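Local coordinates for single-stranded DNA-binding protein WHY3, chloroplastic (Arabidopsis thaliana, PDB 4KOQ) that binds single-stranded DNA in chloroplasts and nucleus, keeping the plastid genome stable by preventing illegitimate recombination and helping to repress transcription of a kinesin gene, at residues K97-E100 / G101-R104; Y60-S63 / R64-V67. All blocks are in the same frame, centred on the assembly; numbering follows the deposited sequence.

Contact 1: residues K97-E100 / G101-R104; sequences KGDE and GKVR
The ammonium end of K102 comes near G98, its NZ 4.1 Å from G98 O. G98 takes the second position of a type I turn from K97 to E100, closed by the bond from E100 N to K97 O; the glycine sits at an exposed corner, with a phi that any residue could adopt. D99 follows in the third position, where aspartate is common in such turns, and its carbonyl also opens a second turn. K102 N donates to D99 O over 3.2 Å with an N-H...O angle of 153°. A water 2.7 Å from D99 O donates to it and accepts from V103 N, joining the turn to the residue that leads into strand 103-111. The extended chain of K102 runs back over D99, with CB 3.4 Å from D99 O. It carries K102 NZ to within 4.2 Å of D99 OD2, beyond salt-bridge range, where a weak electrostatic attraction is probable.

The overlapping turns reverse the chain in the loop ahead of strand 103-111 of the Whirly domain. E100 and G101 are the two central residues of a type II turn from D99 to K102; glycine suits the second of these places, since G101 has a positive phi of 83°. With CG of E100 anti to the backbone N (chi1 164°), that carbon rests 3.1 Å from G101 N, and the carboxylate reaches back to the amide of G96, while D92 accepts from G101 N.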
loop_
_atom_site.group_PDB
_atom_site.type_symbol
_atom_site.label_atom_id
_atom_site.label_comp_id
_atom_site.label_asym_id
_atom_site.label_seq_id
_atom_site.Cartn_x
_atom_site.Cartn_y
_atom_site.Cartn_z
ATOM N N LYS A 97 -19.599 28.689 -15.946
ATOM C CA LYS A 97 -20.822 29.415 -15.615
ATOM C C LYS A 97 -20.659 30.928 -15.476
ATOM O O LYS A 97 -19.586 31.428 -15.137
ATOM C CB LYS A 97 -21.349 28.981 -14.243
ATOM C CG LYS A 97 -21.946 27.575 -14.206
ATOM C CD LYS A 97 -20.974 26.548 -13.645
ATOM C CE LYS A 97 -21.676 25.243 -13.284
ATOM N NZ LYS A 97 -20.811 24.368 -12.435
ATOM N N GLY A 98 -21.744 31.651 -15.737
ATOM C CA GLY A 98 -21.728 33.102 -15.708
ATOM C C GLY A 98 -21.268 33.753 -14.420
ATOM O O GLY A 98 -21.120 34.972 -14.354
ATOM N N ASP A 99 -21.043 32.947 -13.387
ATOM C CA ASP A 99 -20.501 33.470 -12.141
ATOM C C ASP A 99 -18.985 33.273 -12.067
ATOM O O ASP A 99 -18.366 33.541 -11.040
ATOM C CB ASP A 99 -21.202 32.819 -10.953
ATOM C CG ASP A 99 -22.713 32.978 -11.017
ATOM O OD1 ASP A 99 -23.379 32.115 -11.643
ATOM O OD2 ASP A 99 -23.230 33.970 -10.452
ATOM N N GLU A 100 -18.384 32.819 -13.161
ATOM C CA GLU A 100 -16.937 32.647 -13.198
ATOM C C GLU A 100 -16.230 33.912 -12.736
ATOM O O GLU A 100 -16.649 35.026 -13.055
ATOM C CB GLU A 100 -16.459 32.258 -14.597
ATOM C CG GLU A 100 -14.967 32.437 -14.782
ATOM C CD GLU A 100 -14.441 31.811 -16.054
ATOM O OE1 GLU A 100 -13.278 32.097 -16.413
ATOM O OE2 GLU A 100 -15.173 31.018 -16.680
ATOM N N GLY A 101 -15.161 33.728 -11.967
ATOM C CA GLY A 101 -14.318 34.821 -11.538
ATOM C C GLY A 101 -14.802 35.580 -10.327
ATOM O O GLY A 101 -14.099 36.459 -9.832
ATOM N N LYS A 102 -15.991 35.264 -9.829
ATOM C CA LYS A 102 -16.543 36.027 -8.717
ATOM C C LYS A 102 -16.180 35.438 -7.344
ATOM O O LYS A 102 -16.155 36.158 -6.345
ATOM C CB LYS A 102 -18.048 36.134 -8.849
ATOM C CG LYS A 102 -18.476 37.027 -10.017
ATOM C CD LYS A 102 -19.974 37.050 -10.140
ATOM C CE LYS A 102 -20.421 37.754 -11.428
ATOM N NZ LYS A 102 -21.902 37.764 -11.508
ATOM N N VAL A 103 -15.904 34.135 -7.314
ATOM C CA VAL A 103 -15.569 33.442 -6.066
ATOM C C VAL A 103 -14.312 32.617 -6.258
ATOM O O VAL A 103 -14.165 31.904 -7.259
ATOM C CB VAL A 103 -16.720 32.551 -5.606
ATOM C CG1 VAL A 103 -16.342 31.752 -4.335
ATOM C CG2 VAL A 103 -17.945 33.400 -5.343
ATOM N N ARG A 104 -13.384 32.735 -5.311
ATOM C CA ARG A 104 -12.163 31.952 -5.353
ATOM C C ARG A 104 -12.045 31.151 -4.064
ATOM O O ARG A 104 -12.223 31.696 -2.998
ATOM C CB ARG A 104 -10.980 32.898 -5.481
ATOM C CG ARG A 104 -9.641 32.250 -5.709
ATOM C CD ARG A 104 -8.653 33.239 -6.351
ATOM N NE ARG A 104 -7.510 33.554 -5.492
ATOM C CZ ARG A 104 -7.375 34.659 -4.757
ATOM N NH1 ARG A 104 -8.313 35.601 -4.756
ATOM N NH2 ARG A 104 -6.289 34.828 -4.017
HETATM O O HOH W 1 -16.755 32.552 -9.149
#

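Contact 2: residues Y60-S63 / R64-V67; sequences YDWS and RKQV
An inverse gamma turn centred on D61, followed by a short 3-10 turn through W62 and S63, interrupts strand 59-70 of the Whirly domain. Two backbone bonds step round the bend: R64 N to D61 O at 3.0 Å and K65 N to W62 O at 3.2 Å. Aspartate suits the start of such a bend because its two oxygens divide the work. D61 OD1 takes the hydroxyl OG of S63 at 2.6 Å on its syn lone pair, together with a weak bond from S63 N that makes an Asx turn. D61 OD2 meets R64, lying 3.1 Å from R64 CD. A long salt bridge, D61 OD2 to R64 NH1 at 3.6 Å, forms at the guanidinium edge, in its plane, with the carboxylate and guanidinium planes 55° apart; a bend in the arginine chain (chi3 55°) brings NH1 back to the carboxylate. K65 lays its aliphatic chain along W62 O, K65 CB and CG both 3.3 Å away, and its ammonium goes on to Q50. A water joins S63 O to K65 O. The bend sits beside strand 39-56, with R64 against P53 and W62 against A52, while the indole also reaches A21 and T23 of strand 20-33.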
loop_
_atom_site.group_PDB
_atom_site.type_symbol
_atom_site.label_atom_id
_atom_site.label_comp_id
_atom_site.label_asym_id
_atom_site.label_seq_id
_atom_site.Cartn_x
_atom_site.Cartn_y
_atom_site.Cartn_z
ATOM N N TYR A 60 -19.580 22.391 16.358
ATOM C CA TYR A 60 -19.072 23.164 15.264
ATOM C C TYR A 60 -20.246 23.588 14.417
ATOM O O TYR A 60 -21.230 22.871 14.284
ATOM C CB TYR A 60 -18.068 22.335 14.461
ATOM C CG TYR A 60 -16.920 21.815 15.297
ATOM C CD1 TYR A 60 -17.010 20.592 15.964
ATOM C CD2 TYR A 60 -15.747 22.546 15.443
ATOM C CE1 TYR A 60 -15.963 20.117 16.709
ATOM C CE2 TYR A 60 -14.700 22.061 16.181
ATOM C CZ TYR A 60 -14.817 20.857 16.820
ATOM O OH TYR A 60 -13.771 20.388 17.565
ATOM N N ASP A 61 -20.118 24.763 13.831
ATOM C CA ASP A 61 -21.180 25.328 13.037
ATOM C C ASP A 61 -21.112 24.866 11.578
ATOM O O ASP A 61 -20.562 25.545 10.712
ATOM C CB ASP A 61 -21.092 26.841 13.144
ATOM C CG ASP A 61 -22.275 27.533 12.551
ATOM O OD1 ASP A 61 -23.141 26.847 11.973
ATOM O OD2 ASP A 61 -22.308 28.769 12.651
ATOM N N TRP A 62 -21.708 23.710 11.315
ATOM C CA TRP A 62 -21.715 23.131 9.983
ATOM C C TRP A 62 -22.588 23.906 9.029
ATOM O O TRP A 62 -22.476 23.761 7.812
ATOM C CB TRP A 62 -22.121 21.663 10.059
ATOM C CG TRP A 62 -21.105 20.872 10.838
ATOM C CD1 TRP A 62 -21.193 20.473 12.140
ATOM C CD2 TRP A 62 -19.823 20.425 10.369
ATOM N NE1 TRP A 62 -20.055 19.805 12.507
ATOM C CE2 TRP A 62 -19.203 19.755 11.435
ATOM C CE3 TRP A 62 -19.139 20.541 9.153
ATOM C CZ2 TRP A 62 -17.930 19.194 11.327
ATOM C CZ3 TRP A 62 -17.874 19.986 9.041
ATOM C CH2 TRP A 62 -17.290 19.313 10.112
ATOM N N SER A 63 -23.431 24.782 9.570
ATOM C CA SER A 63 -24.271 25.612 8.723
ATOM C C SER A 63 -23.388 26.661 8.057
ATOM O O SER A 63 -23.737 27.215 7.019
ATOM C CB SER A 63 -25.428 26.253 9.532
ATOM O OG SER A 63 -25.015 27.375 10.293
ATOM N N ARG A 64 -22.226 26.920 8.654
ATOM C CA ARG A 64 -21.259 27.851 8.079
ATOM C C ARG A 64 -20.007 27.121 7.516
ATOM O O ARG A 64 -18.926 27.701 7.389
ATOM C CB ARG A 64 -20.867 28.874 9.130
ATOM C CG ARG A 64 -22.007 29.867 9.395
ATOM C CD ARG A 64 -21.716 30.864 10.502
ATOM N NE ARG A 64 -20.485 31.619 10.297
ATOM C CZ ARG A 64 -19.433 31.591 11.113
ATOM N NH1 ARG A 64 -19.441 30.847 12.218
ATOM N NH2 ARG A 64 -18.364 32.322 10.831
ATOM N N LYS A 65 -20.183 25.861 7.168
ATOM C CA LYS A 65 -19.062 25.075 6.635
ATOM C C LYS A 65 -18.603 25.608 5.291
ATOM O O LYS A 65 -19.368 26.241 4.546
ATOM C CB LYS A 65 -19.479 23.626 6.483
ATOM C CG LYS A 65 -20.373 23.348 5.325
ATOM C CD LYS A 65 -20.855 21.915 5.364
ATOM C CE LYS A 65 -21.748 21.614 4.168
ATOM N NZ LYS A 65 -22.184 20.191 4.140
ATOM N N GLN A 66 -17.343 25.351 4.971
ATOM C CA GLN A 66 -16.831 25.636 3.659
ATOM C C GLN A 66 -16.256 24.345 3.127
ATOM O O GLN A 66 -15.656 23.608 3.871
ATOM C CB GLN A 66 -15.775 26.720 3.706
ATOM C CG GLN A 66 -16.271 28.062 4.271
ATOM C CD GLN A 66 -17.241 28.773 3.383
ATOM O OE1 GLN A 66 -17.328 28.522 2.181
ATOM N NE2 GLN A 66 -18.017 29.696 3.983
ATOM N N VAL A 67 -16.451 24.098 1.846
ATOM C CA VAL A 67 -15.993 22.847 1.248
ATOM C C VAL A 67 -15.015 23.042 0.105
ATOM O O VAL A 67 -14.981 24.083 -0.569
ATOM C CB VAL A 67 -17.193 22.026 0.739
ATOM C CG1 VAL A 67 -18.237 21.944 1.840
ATOM C CG2 VAL A 67 -17.756 22.630 -0.492
HETATM O O HOH W 2 -21.685 27.839 4.544
#

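Following the chain from the N terminus, contact 2 comes first, bending strand 59-70 at the outer edge of the sheet formed with strands 9-16, 20-33 and 39-56. The chain then passes through helix 72-79 and strand 87-91 before contact 1 turns it back into strand 103-111 of the second four-stranded sheet. Each closes its own short turn, so the two stand in series and neither nest nor cross. Their centres are 21 Å apart and their nearest atoms about 7 Å, without touching. The sheets meet near contact 2: V67 O accepts from the side-chain NZ of K105, one residue past contact 1, and Q66 packs on L122 and V124 of strand 117-126.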